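Local coordinates for ADP compounds hydrolase NudE (Escherichia coli, PDB 1VHZ), which hydrolyses ADP-ribose, NADH and adenosine dinucleotides such as Ap3A and Ap2A with the help of magnesium or other divalent cations, working as a homodimeric Nudix enzyme, at residues I54-D59 with R96-E101; I63-Y68 with E100-G105; L77-G82 with V172-L177; E92-E97 with N107-L112; L115-S120 with S124-V129. One frame throughout, in Å; residues are numbered along the deposited sequence. Where two conformers were deposited one is given.

Contact 1. Residues I54-D59 with R96-E101; sequences IVPIVD and RELKEE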
# COMPACT_ATOMS: atom_id res chain seq x y z
N ILE A 54 -4.97 9.70 9.53
CA ILE A 54 -4.64 10.40 10.77
C ILE A 54 -4.29 9.45 11.91
O ILE A 54 -4.96 8.46 12.17
CB ILE A 54 -5.82 11.27 11.26
CG1 ILE A 54 -6.39 12.10 10.12
CG2 ILE A 54 -5.38 12.18 12.41
CD1 ILE A 54 -7.47 11.40 9.33
N VAL A 55 -3.20 9.79 12.57
CA VAL A 55 -2.68 9.05 13.69
C VAL A 55 -2.75 9.93 14.95
O VAL A 55 -1.84 10.70 15.24
CB VAL A 55 -1.22 8.62 13.43
CG1 VAL A 55 -0.67 7.84 14.61
CG2 VAL A 55 -1.13 7.76 12.15
N PRO A 56 -3.84 9.79 15.70
CA PRO A 56 -4.06 10.52 16.92
C PRO A 56 -3.34 9.91 18.11
O PRO A 56 -3.31 8.69 18.29
CB PRO A 56 -5.57 10.48 17.13
CG PRO A 56 -6.14 9.69 16.01
CD PRO A 56 -5.00 8.91 15.40
N ILE A 57 -2.69 10.76 18.88
CA ILE A 57 -1.97 10.37 20.09
C ILE A 57 -2.55 11.16 21.26
O ILE A 57 -2.64 12.40 21.13
CB ILE A 57 -0.47 10.70 19.99
CG1 ILE A 57 0.17 9.96 18.83
CG2 ILE A 57 0.23 10.39 21.32
CD1 ILE A 57 1.59 10.28 18.49
N VAL A 58 -3.03 10.50 22.29
CA VAL A 58 -3.57 11.15 23.48
C VAL A 58 -3.13 10.34 24.72
O VAL A 58 -3.12 9.12 24.68
CB VAL A 58 -5.07 11.37 23.47
CG1 VAL A 58 -5.83 10.15 22.99
CG2 VAL A 58 -5.61 11.77 24.86
N ASP A 59 -2.61 11.01 25.74
CA ASP A 59 -2.17 10.35 26.96
C ASP A 59 -1.34 9.11 26.69
O ASP A 59 -1.64 7.99 27.13
CB ASP A 59 -3.38 9.97 27.84
CG ASP A 59 -4.20 11.17 28.28
OD1 ASP A 59 -3.61 12.23 28.58
OD2 ASP A 59 -5.45 11.05 28.33
N ARG A 96 -11.04 17.58 10.02
CA ARG A 96 -12.42 17.25 9.71
C ARG A 96 -12.66 15.75 9.83
O ARG A 96 -13.65 15.34 10.45
CB ARG A 96 -12.79 17.74 8.30
CG ARG A 96 -14.19 17.34 7.84
CD ARG A 96 -14.49 17.83 6.42
NE ARG A 96 -13.48 17.38 5.46
CZ ARG A 96 -13.26 16.10 5.14
NH1 ARG A 96 -13.98 15.11 5.68
NH2 ARG A 96 -12.30 15.80 4.27
N GLU A 97 -11.78 14.93 9.24
CA GLU A 97 -11.94 13.48 9.33
C GLU A 97 -11.88 13.01 10.78
O GLU A 97 -12.67 12.12 11.13
CB GLU A 97 -10.92 12.71 8.49
CG GLU A 97 -11.05 12.87 6.99
CD GLU A 97 -12.25 12.12 6.42
OE1 GLU A 97 -12.75 12.57 5.36
OE2 GLU A 97 -12.68 11.11 7.01
N LEU A 98 -10.98 13.53 11.59
CA LEU A 98 -10.93 13.09 12.99
C LEU A 98 -12.30 13.37 13.66
O LEU A 98 -12.80 12.51 14.37
CB LEU A 98 -9.90 13.81 13.80
CG LEU A 98 -8.60 13.31 14.33
CD1 LEU A 98 -8.19 14.14 15.57
CD2 LEU A 98 -8.58 11.84 14.69
N LYS A 99 -12.80 14.59 13.51
CA LYS A 99 -14.04 15.02 14.10
C LYS A 99 -15.19 14.11 13.69
O LYS A 99 -15.96 13.70 14.55
CB LYS A 99 -14.40 16.47 13.74
CG LYS A 99 -13.48 17.53 14.31
CD LYS A 99 -13.84 18.92 13.78
CE LYS A 99 -12.77 19.90 14.30
NZ LYS A 99 -12.84 21.19 13.56
N GLU A 100 -15.26 13.79 12.40
CA GLU A 100 -16.27 12.93 11.86
C GLU A 100 -16.14 11.48 12.34
O GLU A 100 -17.13 10.81 12.62
CB GLU A 100 -16.22 12.88 10.32
CG GLU A 100 -16.71 14.12 9.60
CD GLU A 100 -16.45 14.11 8.11
OE1 GLU A 100 -16.58 15.19 7.49
OE2 GLU A 100 -16.09 13.05 7.53
N GLU A 101 -14.91 10.98 12.45
CA GLU A 101 -14.78 9.56 12.80
C GLU A 101 -14.60 9.24 14.26
O GLU A 101 -15.11 8.22 14.74
CB GLU A 101 -13.61 8.97 11.99
CG GLU A 101 -13.89 9.04 10.48
CD GLU A 101 -12.94 8.20 9.67
OE1 GLU A 101 -12.16 7.41 10.24
OE2 GLU A 101 -12.97 8.32 8.42

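Contact 2. Residues I63-Y68 with E100-G105; sequences ILIREY and EEVGFG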
# COMPACT_ATOMS: atom_id res chain seq x y z
N ILE A 63 -4.80 6.21 19.02
CA ILE A 63 -6.24 5.99 18.95
C ILE A 63 -6.48 5.25 17.61
O ILE A 63 -6.25 5.87 16.57
CB ILE A 63 -7.13 7.23 18.94
CG1 ILE A 63 -6.93 8.13 20.15
CG2 ILE A 63 -8.59 6.76 18.87
CD1 ILE A 63 -7.13 7.45 21.48
N LEU A 64 -6.86 3.99 17.67
CA LEU A 64 -7.10 3.22 16.44
C LEU A 64 -8.61 3.05 16.29
O LEU A 64 -9.30 3.25 17.29
CB LEU A 64 -6.54 1.81 16.57
CG LEU A 64 -5.04 1.56 16.72
CD1 LEU A 64 -4.28 2.06 15.51
CD2 LEU A 64 -4.47 2.16 17.98
N ILE A 65 -9.06 2.65 15.11
CA ILE A 65 -10.47 2.39 14.91
C ILE A 65 -10.67 1.03 14.22
O ILE A 65 -9.77 0.50 13.60
CB ILE A 65 -11.20 3.46 14.08
CG1 ILE A 65 -10.42 3.72 12.78
CG2 ILE A 65 -11.37 4.76 14.86
CD1 ILE A 65 -11.25 4.32 11.68
N ARG A 66 -11.86 0.45 14.40
CA ARG A 66 -12.24 -0.81 13.78
C ARG A 66 -13.23 -0.44 12.67
O ARG A 66 -14.14 0.34 12.91
CB ARG A 66 -12.79 -1.81 14.78
CG ARG A 66 -11.77 -2.21 15.85
CD ARG A 66 -12.33 -3.23 16.84
NE ARG A 66 -11.30 -3.61 17.80
CZ ARG A 66 -10.27 -4.41 17.61
NH1 ARG A 66 -9.40 -4.63 18.61
NH2 ARG A 66 -10.06 -5.03 16.43
N GLU A 67 -12.99 -0.91 11.46
CA GLU A 67 -13.84 -0.52 10.33
C GLU A 67 -14.02 -1.66 9.34
O GLU A 67 -13.07 -2.35 8.95
CB GLU A 67 -13.13 0.68 9.64
CG GLU A 67 -13.92 1.28 8.49
CD GLU A 67 -13.49 2.70 8.14
OE1 GLU A 67 -14.32 3.49 7.65
OE2 GLU A 67 -12.31 3.05 8.37
N TYR A 68 -15.27 -1.84 8.91
CA TYR A 68 -15.56 -2.92 7.99
C TYR A 68 -14.92 -2.66 6.62
O TYR A 68 -14.91 -1.54 6.13
CB TYR A 68 -17.06 -3.16 7.87
CG TYR A 68 -17.43 -4.30 6.96
CD1 TYR A 68 -17.87 -4.05 5.66
CD2 TYR A 68 -17.33 -5.63 7.37
CE1 TYR A 68 -18.21 -5.08 4.82
CE2 TYR A 68 -17.68 -6.67 6.53
CZ TYR A 68 -18.13 -6.39 5.26
OH TYR A 68 -18.47 -7.42 4.41
N GLU A 100 -15.26 13.79 12.40
CA GLU A 100 -16.27 12.93 11.86
C GLU A 100 -16.14 11.48 12.34
O GLU A 100 -17.13 10.81 12.62
CB GLU A 100 -16.22 12.88 10.32
CG GLU A 100 -16.71 14.12 9.60
CD GLU A 100 -16.45 14.11 8.11
OE1 GLU A 100 -16.58 15.19 7.49
OE2 GLU A 100 -16.09 13.05 7.53
N GLU A 101 -14.91 10.98 12.45
CA GLU A 101 -14.78 9.56 12.80
C GLU A 101 -14.60 9.24 14.26
O GLU A 101 -15.11 8.22 14.74
CB GLU A 101 -13.61 8.97 11.99
CG GLU A 101 -13.89 9.04 10.48
CD GLU A 101 -12.94 8.20 9.67
OE1 GLU A 101 -12.16 7.41 10.24
OE2 GLU A 101 -12.97 8.32 8.42
N VAL A 102 -13.96 10.12 15.00
CA VAL A 102 -13.66 9.83 16.40
C VAL A 102 -14.16 10.84 17.38
O VAL A 102 -13.97 10.68 18.59
CB VAL A 102 -12.13 9.60 16.37
CG1 VAL A 102 -11.32 10.31 17.39
CG2 VAL A 102 -11.89 8.09 16.35
N GLY A 103 -14.83 11.92 16.94
CA GLY A 103 -15.35 12.91 17.85
C GLY A 103 -14.36 13.86 18.47
O GLY A 103 -14.68 14.53 19.46
N PHE A 104 -13.18 14.04 17.89
CA PHE A 104 -12.20 14.98 18.42
C PHE A 104 -11.62 15.81 17.25
O PHE A 104 -11.58 15.35 16.13
CB PHE A 104 -11.00 14.32 19.06
CG PHE A 104 -11.10 13.57 20.33
CD1 PHE A 104 -11.25 14.22 21.55
CD2 PHE A 104 -10.98 12.18 20.34
CE1 PHE A 104 -11.31 13.52 22.74
CE2 PHE A 104 -11.04 11.47 21.53
CZ PHE A 104 -11.20 12.14 22.73
N GLY A 105 -11.17 16.99 17.61
CA GLY A 105 -10.45 17.87 16.67
C GLY A 105 -9.03 17.85 17.25
O GLY A 105 -8.88 17.29 18.36
O HOH W 1 -11.30 5.50 8.34
O HOH W 2 -13.50 5.87 6.54

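Contact 3. Residues L77-G82 with V172-L177; sequences LGFSKG and VSALFL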
# COMPACT_ATOMS: atom_id res chain seq x y z
N LEU A 77 -8.33 -3.19 11.82
CA LEU A 77 -7.92 -2.44 13.00
C LEU A 77 -6.86 -1.46 12.46
O LEU A 77 -5.93 -1.94 11.78
CB LEU A 77 -7.27 -3.29 14.07
CG LEU A 77 -6.60 -2.51 15.22
CD1 LEU A 77 -7.63 -1.69 15.99
CD2 LEU A 77 -5.87 -3.45 16.18
N GLY A 78 -7.04 -0.17 12.63
CA GLY A 78 -6.03 0.73 12.08
C GLY A 78 -6.32 2.20 12.29
O GLY A 78 -7.09 2.58 13.16
N PHE A 79 -5.65 3.02 11.49
CA PHE A 79 -5.77 4.46 11.57
C PHE A 79 -6.91 4.98 10.70
O PHE A 79 -7.23 4.43 9.65
CB PHE A 79 -4.45 5.12 11.18
CG PHE A 79 -3.29 4.62 12.01
CD1 PHE A 79 -2.25 3.92 11.43
CD2 PHE A 79 -3.27 4.82 13.39
CE1 PHE A 79 -1.19 3.46 12.20
CE2 PHE A 79 -2.22 4.36 14.16
CZ PHE A 79 -1.17 3.68 13.57
N SER A 80 -7.53 6.02 11.20
CA SER A 80 -8.64 6.70 10.51
C SER A 80 -8.14 7.25 9.20
O SER A 80 -7.02 7.76 9.07
CB SER A 80 -9.18 7.74 11.52
OG SER A 80 -9.63 8.89 10.85
N LYS A 81 -8.89 7.07 8.13
CA LYS A 81 -8.53 7.48 6.78
C LYS A 81 -9.73 8.10 6.07
O LYS A 81 -10.87 7.67 6.30
CB LYS A 81 -8.17 6.20 5.95
CG LYS A 81 -6.94 5.48 6.41
CD LYS A 81 -6.72 4.10 5.84
CE LYS A 81 -5.65 3.33 6.62
NZ LYS A 81 -6.16 2.58 7.82
N GLY A 82 -9.46 9.00 5.15
CA GLY A 82 -10.52 9.64 4.37
C GLY A 82 -9.91 10.38 3.18
O GLY A 82 -8.71 10.36 2.94
N VAL A 172 0.99 -0.09 8.25
CA VAL A 172 2.37 -0.44 8.68
C VAL A 172 3.35 0.67 8.38
O VAL A 172 4.16 1.04 9.22
CB VAL A 172 2.78 -1.78 8.07
CG1 VAL A 172 4.25 -2.10 8.27
CG2 VAL A 172 1.93 -2.93 8.67
N SER A 173 3.27 1.26 7.18
CA SER A 173 4.13 2.38 6.83
C SER A 173 3.95 3.51 7.85
O SER A 173 4.93 4.04 8.35
CB SER A 173 3.71 2.97 5.46
OG SER A 173 4.06 2.08 4.43
N ALA A 174 2.69 3.85 8.13
CA ALA A 174 2.38 4.91 9.07
C ALA A 174 2.95 4.62 10.46
O ALA A 174 3.52 5.51 11.10
CB ALA A 174 0.87 5.13 9.19
N LEU A 175 2.74 3.41 10.95
CA LEU A 175 3.21 3.00 12.26
C LEU A 175 4.71 3.25 12.42
O LEU A 175 5.13 3.90 13.36
CB LEU A 175 2.92 1.50 12.44
CG LEU A 175 3.29 0.94 13.81
CD1 LEU A 175 2.36 1.50 14.88
CD2 LEU A 175 3.32 -0.58 13.80
N PHE A 176 5.51 2.77 11.48
CA PHE A 176 6.96 2.95 11.49
C PHE A 176 7.35 4.41 11.29
O PHE A 176 8.34 4.85 11.89
CB PHE A 176 7.60 2.09 10.38
CG PHE A 176 7.84 0.64 10.72
CD1 PHE A 176 7.10 -0.35 10.12
CD2 PHE A 176 8.83 0.28 11.63
CE1 PHE A 176 7.35 -1.70 10.38
CE2 PHE A 176 9.06 -1.06 11.92
CZ PHE A 176 8.32 -2.06 11.29
N LEU A 177 6.64 5.18 10.48
CA LEU A 177 6.98 6.59 10.27
C LEU A 177 6.72 7.41 11.53
O LEU A 177 7.52 8.28 11.89
CB LEU A 177 6.24 7.18 9.06
CG LEU A 177 6.74 6.65 7.70
CD1 LEU A 177 5.69 6.87 6.63
CD2 LEU A 177 8.07 7.28 7.31

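Contact 4. Residues E92-E97 with N107-L112; sequences EAANRE and NDLTFL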
# COMPACT_ATOMS: atom_id res chain seq x y z
N GLU A 92 -6.54 20.53 7.27
CA GLU A 92 -7.97 20.73 7.31
C GLU A 92 -8.71 19.43 7.11
O GLU A 92 -9.67 19.12 7.82
CB GLU A 92 -8.37 21.78 6.25
CG GLU A 92 -8.04 23.22 6.64
CD GLU A 92 -7.99 24.19 5.47
OE1 GLU A 92 -8.05 23.78 4.28
OE2 GLU A 92 -7.85 25.41 5.69
N ALA A 93 -8.29 18.63 6.12
CA ALA A 93 -8.96 17.35 5.89
C ALA A 93 -8.75 16.45 7.10
O ALA A 93 -9.69 15.79 7.55
CB ALA A 93 -8.43 16.69 4.63
N ALA A 94 -7.52 16.46 7.65
CA ALA A 94 -7.24 15.61 8.80
C ALA A 94 -8.14 15.97 9.98
O ALA A 94 -8.75 15.10 10.59
CB ALA A 94 -5.77 15.71 9.20
N ASN A 95 -8.21 17.26 10.29
CA ASN A 95 -9.03 17.74 11.41
C ASN A 95 -10.50 17.36 11.21
O ASN A 95 -11.13 16.83 12.12
CB ASN A 95 -8.83 19.25 11.58
CG ASN A 95 -9.00 19.75 13.00
OD1 ASN A 95 -8.83 19.03 13.98
ND2 ASN A 95 -9.35 21.02 13.15
N ARG A 96 -11.04 17.58 10.02
CA ARG A 96 -12.42 17.25 9.71
C ARG A 96 -12.66 15.75 9.83
O ARG A 96 -13.65 15.34 10.45
CB ARG A 96 -12.79 17.74 8.30
CG ARG A 96 -14.19 17.34 7.84
CD ARG A 96 -14.49 17.83 6.42
NE ARG A 96 -13.48 17.38 5.46
CZ ARG A 96 -13.26 16.10 5.14
NH1 ARG A 96 -13.98 15.11 5.68
NH2 ARG A 96 -12.30 15.80 4.27
N GLU A 97 -11.78 14.93 9.24
CA GLU A 97 -11.94 13.48 9.33
C GLU A 97 -11.88 13.01 10.78
O GLU A 97 -12.67 12.12 11.13
CB GLU A 97 -10.92 12.71 8.49
CG GLU A 97 -11.05 12.87 6.99
CD GLU A 97 -12.25 12.12 6.42
OE1 GLU A 97 -12.75 12.57 5.36
OE2 GLU A 97 -12.68 11.11 7.01
N ASN A 107 -5.41 20.30 18.12
CA ASN A 107 -4.77 21.61 17.98
C ASN A 107 -3.38 21.47 17.38
O ASN A 107 -2.80 22.45 16.94
CB ASN A 107 -4.64 22.33 19.32
CG ASN A 107 -6.01 22.71 19.89
OD1 ASN A 107 -6.85 23.23 19.16
ND2 ASN A 107 -6.24 22.41 21.15
N ASP A 108 -2.85 20.24 17.35
CA ASP A 108 -1.50 20.05 16.82
C ASP A 108 -1.45 18.95 15.78
O ASP A 108 -1.36 17.76 16.06
CB ASP A 108 -0.57 19.82 18.01
CG ASP A 108 0.89 19.68 17.63
OD1 ASP A 108 1.72 19.29 18.48
OD2 ASP A 108 1.25 19.96 16.48
N LEU A 109 -1.45 19.36 14.51
CA LEU A 109 -1.43 18.43 13.39
C LEU A 109 -0.12 18.51 12.63
O LEU A 109 0.36 19.60 12.31
CB LEU A 109 -2.62 18.70 12.47
CG LEU A 109 -3.99 18.40 13.07
CD1 LEU A 109 -5.11 19.14 12.34
CD2 LEU A 109 -4.26 16.90 13.06
N THR A 110 0.54 17.34 12.43
CA THR A 110 1.80 17.35 11.72
C THR A 110 1.80 16.40 10.53
O THR A 110 1.38 15.24 10.57
CB THR A 110 3.08 17.41 12.50
OG1 THR A 110 4.11 16.47 12.14
CG2 THR A 110 2.96 17.47 13.98
N PHE A 111 2.14 16.99 9.40
CA PHE A 111 2.19 16.27 8.11
C PHE A 111 3.57 15.62 8.01
O PHE A 111 4.62 16.24 7.95
CB PHE A 111 1.83 17.20 6.97
CG PHE A 111 2.16 16.66 5.61
CD1 PHE A 111 2.98 17.39 4.76
CD2 PHE A 111 1.68 15.41 5.21
CE1 PHE A 111 3.29 16.90 3.50
CE2 PHE A 111 2.02 14.93 3.95
CZ PHE A 111 2.82 15.66 3.11
N LEU A 112 3.56 14.30 8.08
CA LEU A 112 4.77 13.49 8.11
C LEU A 112 5.25 12.91 6.82
O LEU A 112 6.45 12.75 6.59
CB LEU A 112 4.39 12.31 9.05
CG LEU A 112 5.42 11.77 10.01
CD1 LEU A 112 6.12 12.88 10.77
CD2 LEU A 112 4.73 10.80 11.00

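Contact 5. Residues L115-S120 with S124-V129; sequences LSMAPS and SKMNIV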
# COMPACT_ATOMS: atom_id res chain seq x y z
N LEU A 115 2.44 9.27 0.52
CA LEU A 115 2.79 8.00 -0.13
C LEU A 115 1.88 7.65 -1.29
O LEU A 115 0.70 7.93 -1.24
CB LEU A 115 2.62 6.89 0.91
CG LEU A 115 3.77 6.29 1.67
CD1 LEU A 115 4.99 7.16 1.84
CD2 LEU A 115 3.29 5.81 3.05
N SER A 116 2.47 6.97 -2.27
CA SER A 116 1.69 6.44 -3.39
C SER A 116 1.36 4.98 -3.05
O SER A 116 1.94 4.45 -2.08
CB SER A 116 2.59 6.48 -4.64
OG SER A 116 3.47 5.37 -4.58
N MET A 117 0.40 4.35 -3.70
CA MET A 117 0.07 2.95 -3.44
C MET A 117 -0.14 2.23 -4.78
O MET A 117 -1.05 2.53 -5.54
CB MET A 117 -1.17 2.78 -2.58
CG MET A 117 -1.36 3.58 -1.32
SD MET A 117 -2.16 5.18 -1.58
CE MET A 117 -3.68 4.99 -0.66
N ALA A 118 0.71 1.27 -5.11
CA ALA A 118 0.63 0.54 -6.37
C ALA A 118 0.37 1.47 -7.55
O ALA A 118 -0.66 1.42 -8.23
CB ALA A 118 -0.42 -0.56 -6.27
N PRO A 119 1.35 2.32 -7.87
CA PRO A 119 1.30 3.26 -8.97
C PRO A 119 1.24 2.64 -10.35
O PRO A 119 1.04 3.31 -11.37
CB PRO A 119 2.53 4.14 -8.79
CG PRO A 119 3.47 3.32 -7.98
CD PRO A 119 2.61 2.46 -7.10
N SER A 120 1.41 1.33 -10.48
CA SER A 120 1.31 0.67 -11.78
C SER A 120 -0.13 0.70 -12.27
O SER A 120 -0.38 0.74 -13.47
CB SER A 120 1.78 -0.79 -11.69
OG SER A 120 3.19 -0.87 -11.83
N SER A 124 -3.34 7.30 -6.89
CA SER A 124 -3.69 7.92 -5.63
C SER A 124 -2.56 8.09 -4.63
O SER A 124 -1.70 7.24 -4.48
CB SER A 124 -4.83 7.13 -4.95
OG SER A 124 -5.60 8.04 -4.18
N LYS A 125 -2.58 9.17 -3.87
CA LYS A 125 -1.61 9.49 -2.86
C LYS A 125 -2.30 9.50 -1.47
O LYS A 125 -3.43 9.97 -1.35
CB LYS A 125 -0.98 10.87 -2.99
CG LYS A 125 -0.53 11.31 -4.36
CD LYS A 125 0.73 10.58 -4.80
CE LYS A 125 1.18 11.15 -6.16
NZ LYS A 125 1.83 10.07 -6.95
N MET A 126 -1.49 9.14 -0.49
CA MET A 126 -1.97 9.12 0.89
C MET A 126 -1.10 10.01 1.76
O MET A 126 0.13 9.85 1.83
CB MET A 126 -2.01 7.68 1.37
CG MET A 126 -2.19 7.49 2.87
SD MET A 126 -3.79 8.06 3.43
CE MET A 126 -4.84 6.69 2.97
N ASN A 127 -1.71 10.98 2.43
CA ASN A 127 -0.96 11.88 3.30
C ASN A 127 -1.11 11.43 4.75
O ASN A 127 -2.25 11.29 5.22
CB ASN A 127 -1.43 13.34 3.14
CG ASN A 127 -1.27 13.84 1.71
OD1 ASN A 127 -0.23 14.37 1.35
ND2 ASN A 127 -2.29 13.66 0.88
N ILE A 128 0.01 11.18 5.41
CA ILE A 128 0.00 10.75 6.80
C ILE A 128 0.15 11.91 7.75
O ILE A 128 1.11 12.70 7.70
CB ILE A 128 1.13 9.71 7.06
CG1 ILE A 128 0.87 8.48 6.17
CG2 ILE A 128 1.17 9.31 8.52
CD1 ILE A 128 2.08 7.56 6.05
N VAL A 129 -0.83 12.11 8.63
CA VAL A 129 -0.78 13.22 9.57
C VAL A 129 -0.85 12.74 11.02
O VAL A 129 -1.67 11.86 11.31
CB VAL A 129 -1.98 14.17 9.32
CG1 VAL A 129 -2.03 15.30 10.33
CG2 VAL A 129 -1.97 14.74 7.91
O HOH W 3 -0.46 5.44 -6.22

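Contact 1. Residues I54-D59 with R96-E101
Pro56, a proline in the middle of strand 54-58, turns its ring toward the helix and receives a methyl of Leu98, with CG of the ring 3.5 Å from Leu98 CD2. The two side chains slide past each other in opposite directions. Leu98 reaches this place with a chi1 of -108°, well away from a staggered rotamer, which suggests that the fit to the strand is paid for with some torsional strain. Ile54 supplies the rest of the apolar surface through two branches. Its CG2 meets Leu98 CG at 3.9 Å, while CD1 at the end of the other branch touches Glu97 CB at 3.8 Å, crossing that side chain at about a right angle. Branched and cyclic side chains suit the strand because they present compact, rigid surface to the helix, whose segment axis passes 9.8 Å away.

Glu97 gives this packing its CB and then departs. Its chain bends at chi2 (-73°), which carries the carboxylate away from the strand. There Arg96 NH1 bonds Glu97 OE1 at 2.8 Å from well above the carboxylate plane, and also reaches Glu100 OE1 at 3.2 Å, so one nitrogen joins two acids of the Nudix box. Arg96 NE makes a further salt bridge to Glu88. On the other oxygen, Glu97 OE2 lies 3.1 Å from Glu101 OE2. Two acceptors so close, on a helix whose apolar side packs on the strand, are consistent with the divalent-cation site assigned to these two glutamates by similarity.

Contact 2. Residues I63-Y68 with E100-G105
The carboxylate of Glu101 touches the strand with one oxygen, its OE1 lying 3.5 Å from CD1 of Ile65, and it faces a second flat group, the carboxylate of Glu67, across water. Two waters join these carboxylates through their oxygens. Water 1 is hydrogen-bonded to Glu67 OE2 at 2.7 Å and to Glu101 OE1 at 2.8 Å, and water 2 joins Glu67 OE1 to Glu101 OE2 in the same manner. The two acids are 4.7 Å apart at Glu67 OE2 and Glu101 OE1, a separation bridged by water 1. Glu101 OE1 is also bonded to Ser80 OG, which helps to fix its position.

Behind the acids the packing is aliphatic. Ile65 CG2 meets Val102 CG2 at 3.7 Å, and Ile63 CG2 approaches the same methyl more loosely. With chi1 at 51°, Ile65 holds CG1 in the crowded position between N and carbonyl carbon, which directs one branch to the acid and the other to the valine. Beta-branched isoleucines suit the strand, and Val102 offers Ile65 a compact methyl. Gly103 follows with a positive phi, a conformation glycine accepts easily. Glu101, Val102 and Gly103 end the Nudix box, and Glu101 is, by similarity, a divalent-metal ligand.

One edge of strand 61-69 pairs first with strand 51-58 and then with strand 74-78, its other edge pairs with strand 149-153, and the C-terminal end of helix 90-102 rests over it before the chain enters strand 104-116.

Contact 3. Residues L77-G82 with V172-L177
Helix 169-184 packs against one side of the central mixed sheet of the Nudix domain, and Phe79, at the break between strands 74-78 and 80-83, is one of the residues that reach it. Its ring lies against the helix at Ala174, whose CB is 4.0 Å from both Phe79 CD1 and Phe79 CE1. A small alanine suits this position, since it allows the aromatic ring to come close to the helix backbone: Phe79 CE1 is 4.1 Å from Leu175 N. Farther along the ring, Phe79 CZ approaches Leu175 CD1 at 4.4 Å, a looser contact. Phe79 sends its ring to the helix with CG anti to its own carbonyl carbon (chi1 -55°), and Leu64, Met53 and Val55 of the neighbouring strands also touch it, making an apolar surround.

The backbone of Phe79 is held as well. Lys81 curls back so that its NZ bonds Phe79 O at 2.8 Å, in the carbonyl plane and on a lone pair, with a C=O...N angle of 139°. The same ammonium group bonds Asn171 OD1 just before the helix segment, so one long, flexible lysine links the strand break to the helix.

On its far side the helix meets the second subunit, where Ser173 OG bonds Ser173 OG of that chain and the two Phe176 rings come together. A buried helix on this side, with the Nudix helix 90-102 on the other, is typical of the Nudix alpha/beta/alpha sandwich.

Contact 4. Residues E92-E97 with N107-L112
Leu109 touches the helix with both methyls. One of them, Leu109 CD1, rests on CB of Asn95 at 3.8 Å and reaches the amide carbon, Asn95 CG, at 4.0 Å, the two side chains crossing at about a right angle. The other methyl, Leu109 CD2, approaches Ala94 CB at 4.3 Å. Leucine suits this place because its fork can straddle two neighbouring helix residues, while the short alanine brings the helix near the sheet, where Ala94 also touches Val52 and Ile54.

The helix belongs to the Nudix box, and strand 104-116 follows it in the chain and passes across it, Leu109 meeting the helix at Ala94 and Asn95.

Polar interactions lie around the apolar patch. Asn95 holds CG anti to its backbone N (chi1 -150°), and its OD1 accepts a bond from the backbone N of Ala106, just ahead of the strand segment; the amide thus ties the helix to the strand just before its corner at Asn107, while its CB packs. Within the helix Glu97 N bonds Ala93 O at 2.8 Å. Arg96 points to another side, where it pairs with acids, its guanidinium passing over Ala93 O.

Contact 5. Residues L115-S120 with S124-V129
Leu115 and Met126 form an antiparallel hydrogen-bonded pair, with both backbone bonds short: Leu115 N to Met126 O at 2.7 Å and Met126 N to Leu115 O at 2.6 Å. Leu115 O also takes a CA-H...O contact from Lys125 CA at 3.2 Å. On the face that carries Leu115 and Met126, Leu115 CD2 packs on Ile128 CD1 at 3.7 Å, two flexible aliphatic ends meeting beneath helix 169-184, where Ser173 and Leu177 touch them.

Beyond this pair a water bridges Met117 N and Ser124 O: it accepts from Met117 N at 2.9 Å and bonds Ser124 O at 2.8 Å. Met117 has two deposited conformers; in one it bends back so that its CE meets Met126 CB at 3.8 Å, a tentative contact. A flexible, unbranched side chain can adapt here.

Farther out the second subunit takes part. Ala118 N bonds Glu168 OE2 of that chain, and Met117 packs on Met117 of that chain. The segment then leads to Ser120, whose backbone O bonds N6 of bound ADP-ribose, so the connection of this beta hairpin, strands 104-116 and 125-136, forms part of the substrate pocket.

In the fold
Following the chain from the N terminus, contact 1 closes the loop from strand 51-58 to helix 90-102, and contact 2 closes a similar one from strand 61-69 to the end of that helix, the two sharing Glu100 and Glu101. Contact 3 opens after both have begun and closes far later, at helix 169-184, so it crosses contacts 1 and 2 and encloses contacts 4 and 5. Contact 4 starts on the helix where contact 1 ends, crosses contact 2, and joins the helix to strand 104-116. Contact 5 follows in series, closing the short connection of the long hairpin 104-116/125-136. Together they tie both helices to one mixed sheet, contacts 2, 3 and 5 also reaching the second subunit.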